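Local coordinates for Ycf54-like protein (Synechocystis sp. PCC 6803, PDB 5M2P) that is probably a component of the magnesium protoporphyrin IX monomethyl ester cyclase, with conserved residues needed for protochlorophyllide formation on the way to chlorophyll, at residues R32-G35 and I41-W44; P49-L52 and E56-E59; W81-L84 and Y88-T91; G92-E95 and A100-D103. All coordinates share one frame; numbering follows the deposited sequence. Where two conformers were deposited one is given.

Contact 1 of 4, residues R32-G35 and I41-W44; sequences RDYG and IDFW
The Y34 ring receives the edge of the F43 ring on one face. F43 CE1 stands over the ring centre, 3.7 Å from Y34 CZ. The planes are 77° apart, so this is a T-shaped (edge-to-face) stack. At the edge of the Y34 ring, near its plane, lies D42 OD1, with the carboxylate turned well out of that plane. Y34 OH donates to D42 OD1 at 2.9 Å. That oxygen is met on its syn side, 27° out of the carboxylate plane. A water donates to both Y34 OH and D42 OD2, so both carboxylate oxygens take part. I41 CA lies obliquely, 3.7 Å from Y34 CD2, and I41 CD1 is 3.8 Å from Y34 CB. F43 CG sits between its own backbone N and carbonyl carbon (chi1 63°), which brings the ring up to Y34. R30 adds a cation-pi contact to F43. A phenylalanine in place of Y34 would probably leave D42 OD1 without its donor and the water without one acceptor. The contact ties the end of helix 21-36 to the start of edge strand 43-47. It closes the first beta-alpha-beta unit of a ferredoxin-like fold, with the helix packed on an antiparallel sheet.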
loop_
_atom_site.group_PDB
_atom_site.type_symbol
_atom_site.label_atom_id
_atom_site.label_comp_id
_atom_site.label_asym_id
_atom_site.label_seq_id
_atom_site.Cartn_x
_atom_site.Cartn_y
_atom_site.Cartn_z
ATOM N N ARG A 32 3.781 4.544 15.611
ATOM C CA ARG A 32 4.161 5.072 16.907
ATOM C C ARG A 32 5.552 4.594 17.340
ATOM O O ARG A 32 6.355 5.385 17.825
ATOM C CB ARG A 32 3.070 4.758 17.936
ATOM C CG ARG A 32 1.777 5.519 17.645
ATOM C CD ARG A 32 0.590 5.248 18.581
ATOM N NE ARG A 32 0.746 5.883 19.892
ATOM C CZ ARG A 32 0.622 7.193 20.166
ATOM N NH1 ARG A 32 0.373 8.108 19.217
ATOM N NH2 ARG A 32 0.796 7.599 21.419
ATOM N N ASP A 33 5.861 3.319 17.091
ATOM C CA ASP A 33 7.181 2.770 17.389
ATOM C C ASP A 33 8.271 3.440 16.563
ATOM O O ASP A 33 9.373 3.716 17.069
ATOM C CB ASP A 33 7.211 1.247 17.151
ATOM C CG ASP A 33 6.382 0.447 18.170
ATOM O OD1 ASP A 33 5.969 0.991 19.220
ATOM O OD2 ASP A 33 6.140 -0.761 17.930
ATOM N N TYR A 34 7.981 3.683 15.277
ATOM C CA TYR A 34 8.949 4.376 14.441
ATOM C C TYR A 34 9.277 5.747 15.039
ATOM O O TYR A 34 10.445 6.151 15.086
ATOM C CB TYR A 34 8.439 4.548 13.023
ATOM C CG TYR A 34 8.747 3.433 12.042
ATOM C CD1 TYR A 34 8.556 2.092 12.351
ATOM C CD2 TYR A 34 9.202 3.753 10.769
ATOM C CE1 TYR A 34 8.790 1.108 11.375
ATOM C CE2 TYR A 34 9.441 2.793 9.801
ATOM C CZ TYR A 34 9.251 1.472 10.115
ATOM O OH TYR A 34 9.462 0.521 9.147
ATOM N N GLY A 35 8.229 6.481 15.460
ATOM C CA GLY A 35 8.436 7.797 16.034
ATOM C C GLY A 35 9.314 7.714 17.283
ATOM O O GLY A 35 10.259 8.485 17.450
ATOM N N ILE A 41 9.308 7.087 8.599
ATOM C CA ILE A 41 8.192 6.264 8.183
ATOM C C ILE A 41 8.436 5.880 6.722
ATOM O O ILE A 41 8.732 6.729 5.886
ATOM C CB ILE A 41 6.863 7.046 8.291
ATOM C CG1 ILE A 41 6.495 7.316 9.755
ATOM C CG2 ILE A 41 5.746 6.289 7.590
ATOM C CD1 ILE A 41 6.067 6.119 10.556
ATOM N N ASP A 42 8.349 4.585 6.432
ATOM C CA ASP A 42 8.567 4.055 5.079
ATOM C C ASP A 42 7.425 3.138 4.658
ATOM O O ASP A 42 7.605 2.276 3.790
ATOM C CB ASP A 42 9.915 3.339 4.983
ATOM C CG ASP A 42 9.994 2.100 5.853
ATOM O OD1 ASP A 42 9.070 1.843 6.651
ATOM O OD2 ASP A 42 11.007 1.372 5.708
ATOM N N PHE A 43 6.253 3.334 5.251
ATOM C CA PHE A 43 5.059 2.578 4.903
ATOM C C PHE A 43 3.883 3.504 5.116
ATOM O O PHE A 43 3.911 4.346 6.011
ATOM C CB PHE A 43 4.907 1.296 5.760
ATOM C CG PHE A 43 4.746 1.577 7.224
ATOM C CD1 PHE A 43 5.839 1.872 8.024
ATOM C CD2 PHE A 43 3.480 1.616 7.809
ATOM C CE1 PHE A 43 5.675 2.212 9.363
ATOM C CE2 PHE A 43 3.325 1.933 9.140
ATOM C CZ PHE A 43 4.428 2.220 9.926
ATOM N N TRP A 44 2.855 3.315 4.309
ATOM C CA TRP A 44 1.725 4.209 4.244
ATOM C C TRP A 44 0.488 3.434 3.813
ATOM O O TRP A 44 0.571 2.478 3.061
ATOM C CB TRP A 44 1.972 5.341 3.237
ATOM C CG TRP A 44 3.299 6.043 3.374
ATOM C CD1 TRP A 44 3.562 7.162 4.099
ATOM C CD2 TRP A 44 4.533 5.649 2.778
ATOM N NE1 TRP A 44 4.880 7.477 3.995
ATOM C CE2 TRP A 44 5.500 6.575 3.183
ATOM C CE3 TRP A 44 4.920 4.598 1.936
ATOM C CZ2 TRP A 44 6.831 6.485 2.777
ATOM C CZ3 TRP A 44 6.235 4.511 1.535
ATOM C CH2 TRP A 44 7.167 5.460 1.945
HETATM O O HOH W 1 11.683 -0.401 7.523
#

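Contact 2 of 4, residues P49-L52 and E56-E59; sequences PAFL and ELAE
L57 reaches across to F51, and its side chain does most of the touching. Its CB lies 4.2 Å from F51 O. CG is no closer to that carbonyl oxygen. CD1 is the tip that makes the contact. It lies 3.4 Å from F51 CD1, a tight approach, and 4.0 Å from F51 CE1. The same methyl is 3.5 Å from F51 O, so it touches both the ring and the backbone of F51. The torsions explain this reach. L57 CG is anti to the carbonyl carbon (chi1 -59°), and CD1 then continues the chain in extended form (chi2 -173°). CD2, the other branch, passes instead to E93 O of strand 90-96.

The methyl meets the F51 ring obliquely. P49 CB covers one face of that ring, 3.4 Å above its plane and offset toward the rim. Beyond the two segments, F51 reaches A70 and V72 of strand 68-73 and meets the Y9 ring.

The backbones come together at L52 and L57, whose CA atoms are 5.9 Å apart. L52 belongs to a 3-10 segment, while L57 is the N-cap residue of helix 58-63. A leucine side chain has no acceptor for a helix N-H, and this one is turned to the core instead. The contact therefore joins the 3-10 segment to the helix start by apolar packing. Shape and burial, not directional bonds, set the position of the L57 tip.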
loop_
_atom_site.group_PDB
_atom_site.type_symbol
_atom_site.label_atom_id
_atom_site.label_comp_id
_atom_site.label_asym_id
_atom_site.label_seq_id
_atom_site.Cartn_x
_atom_site.Cartn_y
_atom_site.Cartn_z
ATOM N N PRO A 49 -5.637 4.442 -4.372
ATOM C CA PRO A 49 -4.359 4.959 -4.887
ATOM C C PRO A 49 -4.329 5.311 -6.372
ATOM O O PRO A 49 -4.753 4.551 -7.233
ATOM C CB PRO A 49 -3.397 3.795 -4.650
ATOM C CG PRO A 49 -4.295 2.585 -4.486
ATOM C CD PRO A 49 -5.501 3.113 -3.752
ATOM N N ALA A 50 -3.743 6.468 -6.664
ATOM C CA ALA A 50 -3.545 6.896 -8.038
ATOM C C ALA A 50 -2.555 6.027 -8.799
ATOM O O ALA A 50 -2.580 5.959 -10.023
ATOM C CB ALA A 50 -3.063 8.326 -8.047
ATOM N N PHE A 51 -1.660 5.340 -8.093
ATOM C CA PHE A 51 -0.693 4.486 -8.813
ATOM C C PHE A 51 -1.350 3.407 -9.656
ATOM O O PHE A 51 -0.767 2.932 -10.630
ATOM C CB PHE A 51 0.399 3.894 -7.892
ATOM C CG PHE A 51 -0.062 2.825 -6.909
ATOM C CD1 PHE A 51 -0.461 1.564 -7.335
ATOM C CD2 PHE A 51 0.005 3.055 -5.533
ATOM C CE1 PHE A 51 -0.815 0.571 -6.425
ATOM C CE2 PHE A 51 -0.378 2.071 -4.631
ATOM C CZ PHE A 51 -0.776 0.845 -5.082
ATOM N N LEU A 52 -2.576 3.030 -9.297
ATOM C CA LEU A 52 -3.259 1.967 -9.993
ATOM C C LEU A 52 -3.581 2.309 -11.436
ATOM O O LEU A 52 -3.881 1.409 -12.219
ATOM C CB LEU A 52 -4.523 1.596 -9.224
ATOM C CG LEU A 52 -5.096 0.207 -9.415
ATOM C CD1 LEU A 52 -4.046 -0.894 -9.236
ATOM C CD2 LEU A 52 -6.239 0.074 -8.428
ATOM N N GLU A 56 1.775 0.098 -16.289
ATOM C CA GLU A 56 2.464 -1.085 -15.826
ATOM C C GLU A 56 1.638 -1.868 -14.812
ATOM O O GLU A 56 1.951 -3.028 -14.540
ATOM C CB GLU A 56 3.824 -0.702 -15.243
ATOM C CG GLU A 56 3.733 0.067 -13.923
ATOM C CD GLU A 56 4.972 0.822 -13.533
ATOM O OE1 GLU A 56 5.826 0.204 -12.894
ATOM O OE2 GLU A 56 5.064 2.012 -13.820
ATOM N N LEU A 57 0.582 -1.251 -14.267
ATOM C CA LEU A 57 -0.282 -1.874 -13.277
ATOM C C LEU A 57 -1.662 -2.232 -13.854
ATOM O O LEU A 57 -2.628 -2.501 -13.139
ATOM C CB LEU A 57 -0.344 -1.011 -12.013
ATOM C CG LEU A 57 1.039 -0.767 -11.344
ATOM C CD1 LEU A 57 0.859 -0.064 -10.025
ATOM C CD2 LEU A 57 1.817 -2.065 -11.106
ATOM N N ALA A 58 -1.748 -2.290 -15.183
ATOM C CA ALA A 58 -3.023 -2.537 -15.812
ATOM C C ALA A 58 -3.664 -3.848 -15.368
ATOM O O ALA A 58 -4.878 -3.906 -15.226
ATOM C CB ALA A 58 -2.866 -2.520 -17.315
ATOM N N GLU A 59 -2.876 -4.901 -15.180
ATOM C CA GLU A 59 -3.404 -6.208 -14.757
ATOM C C GLU A 59 -4.020 -6.082 -13.369
ATOM O O GLU A 59 -5.103 -6.571 -13.100
ATOM C CB GLU A 59 -2.300 -7.287 -14.734
ATOM C CG GLU A 59 -2.746 -8.632 -14.162
ATOM C CD GLU A 59 -1.613 -9.618 -13.964
ATOM O OE1 GLU A 59 -0.554 -9.473 -14.597
ATOM O OE2 GLU A 59 -1.795 -10.559 -13.168
#

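Contact 3 of 4, residues W81-L84 and Y88-T91; sequences WVKL and YVLT
V89 and K83 touch through their side chains, which slide past each other in opposite directions. V89 CG2 lies 3.7 Å from K83 CD. The same methyl is 4.0 Å from K83 CA, so it rests alongside both the root and the middle of the lysine chain. V89 CG1 is anti to the carbonyl carbon (chi1 -68°), which leaves CG2 as the branch facing the lysine. K83 leaves the helix with CG anti to its backbone N and then bends at chi2 (60°). The bend brings K83 NZ toward V89 O. There a water bridges the two segments. It accepts from K83 NZ at 3.0 Å and donates to V89 O at 2.6 Å. The direct gap from K83 NZ to V89 O is 4.1 Å, so the water does the linking. K83 NZ also forms a salt bridge with E87, in the short link between the segments.

Here the chain leaves the end of helix 76-86 and enters edge strand 90-96. This ends a beta-alpha-beta crossover from strand 68-73, which passes over strand 5-13 between them. The arrangement is the second such unit of a ferredoxin-like fold. V89 itself also packs on A10 and A12 of strand 5-13, and V82 of the helix reaches A10 and F23.

At L90 the backbone is hydrogen-bonded to L11, which places the strand in the sheet. T91 points toward the helix. Its CG2 lies 4.0 Å from K83 CB, at the surface.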
loop_
_atom_site.group_PDB
_atom_site.type_symbol
_atom_site.label_atom_id
_atom_site.label_comp_id
_atom_site.label_asym_id
_atom_site.label_seq_id
_atom_site.Cartn_x
_atom_site.Cartn_y
_atom_site.Cartn_z
ATOM N N TRP A 81 5.071 -9.515 4.777
ATOM C CA TRP A 81 4.313 -9.743 6.013
ATOM C C TRP A 81 2.853 -9.357 5.834
ATOM O O TRP A 81 1.970 -10.088 6.225
ATOM C CB TRP A 81 4.913 -8.992 7.206
ATOM C CG TRP A 81 4.014 -8.987 8.424
ATOM C CD1 TRP A 81 3.845 -9.993 9.312
ATOM C CD2 TRP A 81 3.098 -7.942 8.806
ATOM N NE1 TRP A 81 2.888 -9.648 10.230
ATOM C CE2 TRP A 81 2.413 -8.393 9.941
ATOM C CE3 TRP A 81 2.791 -6.671 8.284
ATOM C CZ2 TRP A 81 1.447 -7.633 10.572
ATOM C CZ3 TRP A 81 1.846 -5.914 8.916
ATOM C CH2 TRP A 81 1.186 -6.389 10.053
ATOM N N VAL A 82 2.607 -8.207 5.228
ATOM C CA VAL A 82 1.221 -7.770 5.044
ATOM C C VAL A 82 0.441 -8.812 4.247
ATOM O O VAL A 82 -0.713 -9.134 4.578
ATOM C CB VAL A 82 1.141 -6.393 4.333
ATOM C CG1 VAL A 82 -0.282 -6.066 3.932
ATOM C CG2 VAL A 82 1.722 -5.272 5.188
ATOM N N LYS A 83 1.049 -9.343 3.186
ATOM C CA LYS A 83 0.355 -10.351 2.387
ATOM C C LYS A 83 0.044 -11.598 3.209
ATOM O O LYS A 83 -1.017 -12.180 3.100
ATOM C CB LYS A 83 1.144 -10.665 1.109
ATOM C CG LYS A 83 0.716 -11.931 0.373
ATOM C CD LYS A 83 -0.713 -12.052 -0.143
ATOM C CE LYS A 83 -0.919 -13.468 -0.695
ATOM N NZ LYS A 83 -2.304 -13.749 -1.188
ATOM N N LEU A 84 1.010 -12.066 3.995
ATOM C CA LEU A 84 0.808 -13.279 4.780
ATOM C C LEU A 84 -0.201 -13.044 5.895
ATOM O O LEU A 84 -0.893 -13.969 6.302
ATOM C CB LEU A 84 2.144 -13.724 5.353
ATOM C CG LEU A 84 3.146 -14.219 4.333
ATOM C CD1 LEU A 84 4.460 -14.364 5.056
ATOM C CD2 LEU A 84 2.728 -15.531 3.681
ATOM N N TYR A 88 -5.976 -11.808 1.575
ATOM C CA TYR A 88 -6.892 -11.383 0.503
ATOM C C TYR A 88 -6.531 -9.961 0.010
ATOM O O TYR A 88 -7.243 -8.984 0.243
ATOM C CB TYR A 88 -8.359 -11.512 0.942
ATOM C CG TYR A 88 -9.327 -11.327 -0.198
ATOM C CD1 TYR A 88 -9.314 -12.183 -1.278
ATOM C CD2 TYR A 88 -10.241 -10.264 -0.213
ATOM C CE1 TYR A 88 -10.187 -12.037 -2.337
ATOM C CE2 TYR A 88 -11.117 -10.100 -1.276
ATOM C CZ TYR A 88 -11.085 -10.974 -2.348
ATOM O OH TYR A 88 -11.927 -10.833 -3.433
ATOM N N VAL A 89 -5.371 -9.896 -0.640
ATOM C CA VAL A 89 -4.801 -8.701 -1.212
ATOM C C VAL A 89 -4.108 -9.046 -2.534
ATOM O O VAL A 89 -3.584 -10.150 -2.700
ATOM C CB VAL A 89 -3.786 -8.027 -0.266
ATOM C CG1 VAL A 89 -4.481 -7.469 0.946
ATOM C CG2 VAL A 89 -2.685 -8.986 0.118
ATOM N N LEU A 90 -4.061 -8.062 -3.426
ATOM C CA LEU A 90 -3.273 -8.127 -4.661
ATOM C C LEU A 90 -1.953 -7.433 -4.385
ATOM O O LEU A 90 -1.941 -6.366 -3.781
ATOM C CB LEU A 90 -3.998 -7.399 -5.793
ATOM C CG LEU A 90 -5.279 -8.093 -6.228
ATOM C CD1 LEU A 90 -6.175 -7.109 -6.977
ATOM C CD2 LEU A 90 -4.963 -9.324 -7.060
ATOM N N THR A 91 -0.832 -8.014 -4.772
ATOM C CA THR A 91 0.464 -7.407 -4.463
ATOM C C THR A 91 1.246 -7.131 -5.731
ATOM O O THR A 91 0.992 -7.705 -6.792
ATOM C CB THR A 91 1.303 -8.291 -3.553
ATOM O OG1 THR A 91 1.566 -9.528 -4.207
ATOM C CG2 THR A 91 0.583 -8.544 -2.234
HETATM O O HOH W 2 -2.689 -12.334 -3.770
#

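Contact 4 of 4, residues G92-E95 and A100-D103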
loop_
_atom_site.group_PDB
_atom_site.type_symbol
_atom_site.label_atom_id
_atom_site.label_comp_id
_atom_site.label_asym_id
_atom_site.label_seq_id
_atom_site.Cartn_x
_atom_site.Cartn_y
_atom_site.Cartn_z
ATOM N N GLY A 92 2.206 -6.236 -5.603
ATOM C CA GLY A 92 3.071 -5.896 -6.722
ATOM C C GLY A 92 4.059 -4.836 -6.332
ATOM O O GLY A 92 4.251 -4.556 -5.149
ATOM N N GLU A 93 4.691 -4.252 -7.334
ATOM C CA GLU A 93 5.716 -3.241 -7.108
ATOM C C GLU A 93 5.765 -2.305 -8.298
ATOM O O GLU A 93 5.302 -2.638 -9.382
ATOM C CB GLU A 93 7.099 -3.867 -6.898
ATOM C CG GLU A 93 7.686 -4.504 -8.124
ATOM C CD GLU A 93 8.967 -5.252 -7.825
ATOM O OE1 GLU A 93 10.021 -4.837 -8.358
ATOM O OE2 GLU A 93 8.917 -6.232 -7.056
ATOM N N PHE A 94 6.361 -1.149 -8.071
ATOM C CA PHE A 94 6.535 -0.150 -9.120
ATOM C C PHE A 94 7.642 0.804 -8.720
ATOM O O PHE A 94 7.959 0.953 -7.551
ATOM C CB PHE A 94 5.237 0.626 -9.397
ATOM C CG PHE A 94 4.672 1.336 -8.209
ATOM C CD1 PHE A 94 5.121 2.586 -7.848
ATOM C CD2 PHE A 94 3.665 0.769 -7.452
ATOM C CE1 PHE A 94 4.584 3.262 -6.762
ATOM C CE2 PHE A 94 3.113 1.436 -6.367
ATOM C CZ PHE A 94 3.565 2.668 -5.995
ATOM N N GLU A 95 8.254 1.455 -9.699
ATOM C CA GLU A 95 9.239 2.482 -9.454
ATOM C C GLU A 95 8.553 3.864 -9.501
ATOM O O GLU A 95 7.657 4.123 -10.328
ATOM C CB GLU A 95 10.355 2.424 -10.502
ATOM C CG GLU A 95 10.947 1.046 -10.719
ATOM C CD GLU A 95 11.775 0.583 -9.562
ATOM O OE1 GLU A 95 12.701 1.334 -9.171
ATOM O OE2 GLU A 95 11.515 -0.546 -9.065
ATOM N N ALA A 100 4.109 8.205 -15.097
ATOM C CA ALA A 100 2.864 7.534 -14.811
ATOM C C ALA A 100 2.514 7.587 -13.333
ATOM O O ALA A 100 1.331 7.532 -12.982
ATOM C CB ALA A 100 2.911 6.091 -15.277
ATOM N N ILE A 101 3.521 7.642 -12.462
ATOM C CA ILE A 101 3.335 7.665 -10.997
ATOM C C ILE A 101 4.183 8.803 -10.410
ATOM O O ILE A 101 5.240 8.579 -9.827
ATOM C CB ILE A 101 3.704 6.315 -10.341
ATOM C CG1 ILE A 101 3.040 5.157 -11.099
ATOM C CG2 ILE A 101 3.319 6.355 -8.875
ATOM C CD1 ILE A 101 3.432 3.786 -10.633
ATOM N N PRO A 102 3.737 10.033 -10.600
ATOM C CA PRO A 102 4.509 11.152 -10.110
ATOM C C PRO A 102 4.503 11.235 -8.587
ATOM O O PRO A 102 5.436 11.778 -8.017
ATOM C CB PRO A 102 3.835 12.371 -10.757
ATOM C CG PRO A 102 2.438 11.908 -11.048
ATOM C CD PRO A 102 2.574 10.461 -11.405
ATOM N N ASP A 103 3.462 10.695 -7.950
ATOM C CA ASP A 103 3.341 10.698 -6.501
ATOM C C ASP A 103 2.835 9.331 -6.075
ATOM O O ASP A 103 1.654 9.009 -6.252
ATOM C CB ASP A 103 2.355 11.767 -6.042
ATOM C CG ASP A 103 2.222 11.828 -4.536
ATOM O OD1 ASP A 103 2.778 10.951 -3.824
ATOM O OD2 ASP A 103 1.541 12.763 -4.065
#
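Apolar packing between F94 and I101 carries this contact. I101 CD1 is the atom that touches. It lies 3.5 Å from F94 CD1, 3.7 Å from F94 CG and 3.8 Å from F94 CB. The methyl thus meets the root of the ring and its near side, and it comes in obliquely. I101 CG2 adds a second, looser touch, 4.0 Å from F94 CE1. The extended I101 chain (chi2 174°) puts CD1 at full reach. The ring also packs on Y9 of strand 5-13 and meets the F51 ring, with planes at about 35°.

Backbone contact is slight. E95 O is 4.2 Å from I101 CD1, a van der Waals touch only.

The polar bonds lie beside the contact. G92 and F94 pair through their backbones with Y9 and Y7 of strand 5-13. E95 OE2 is hydrogen-bonded to T6 OG1, and I101 N to S98 OG.

Replacing F94 with an alanine removes the ring and is likely to open a gap beside I101 CD1, which would lose its closest contact across the two segments.

The loop residue is thus buried against the strand by dispersion and the hydrophobic effect. The two segments share no hydrogen bond, so the contact rests on close apolar fit.

How the contacts relate
The contacts follow one another along the chain. Contacts 1 and 3 stand where helices 21-36 and 76-86 meet edge strands 43-47 and 90-96. Their centres are about 19 Å apart, and both reach the same four-stranded antiparallel sheet. Contacts 2 and 4 are about 8 Å apart between centres and touch directly. F51 CG lies 3.5 Å from F94 CE2, and L57 CD1 lies 3.9 Å from F94 CD2, so they form one apolar cluster. Contacts 1 and 2 are on opposite sides of the chain's centre, about 24 Å apart between centres. Strand 90-96 runs directly from contact 3 into contact 4. The sheet thus connects the two-helix layer to the cluster formed by the 49-59 and 100-103 regions.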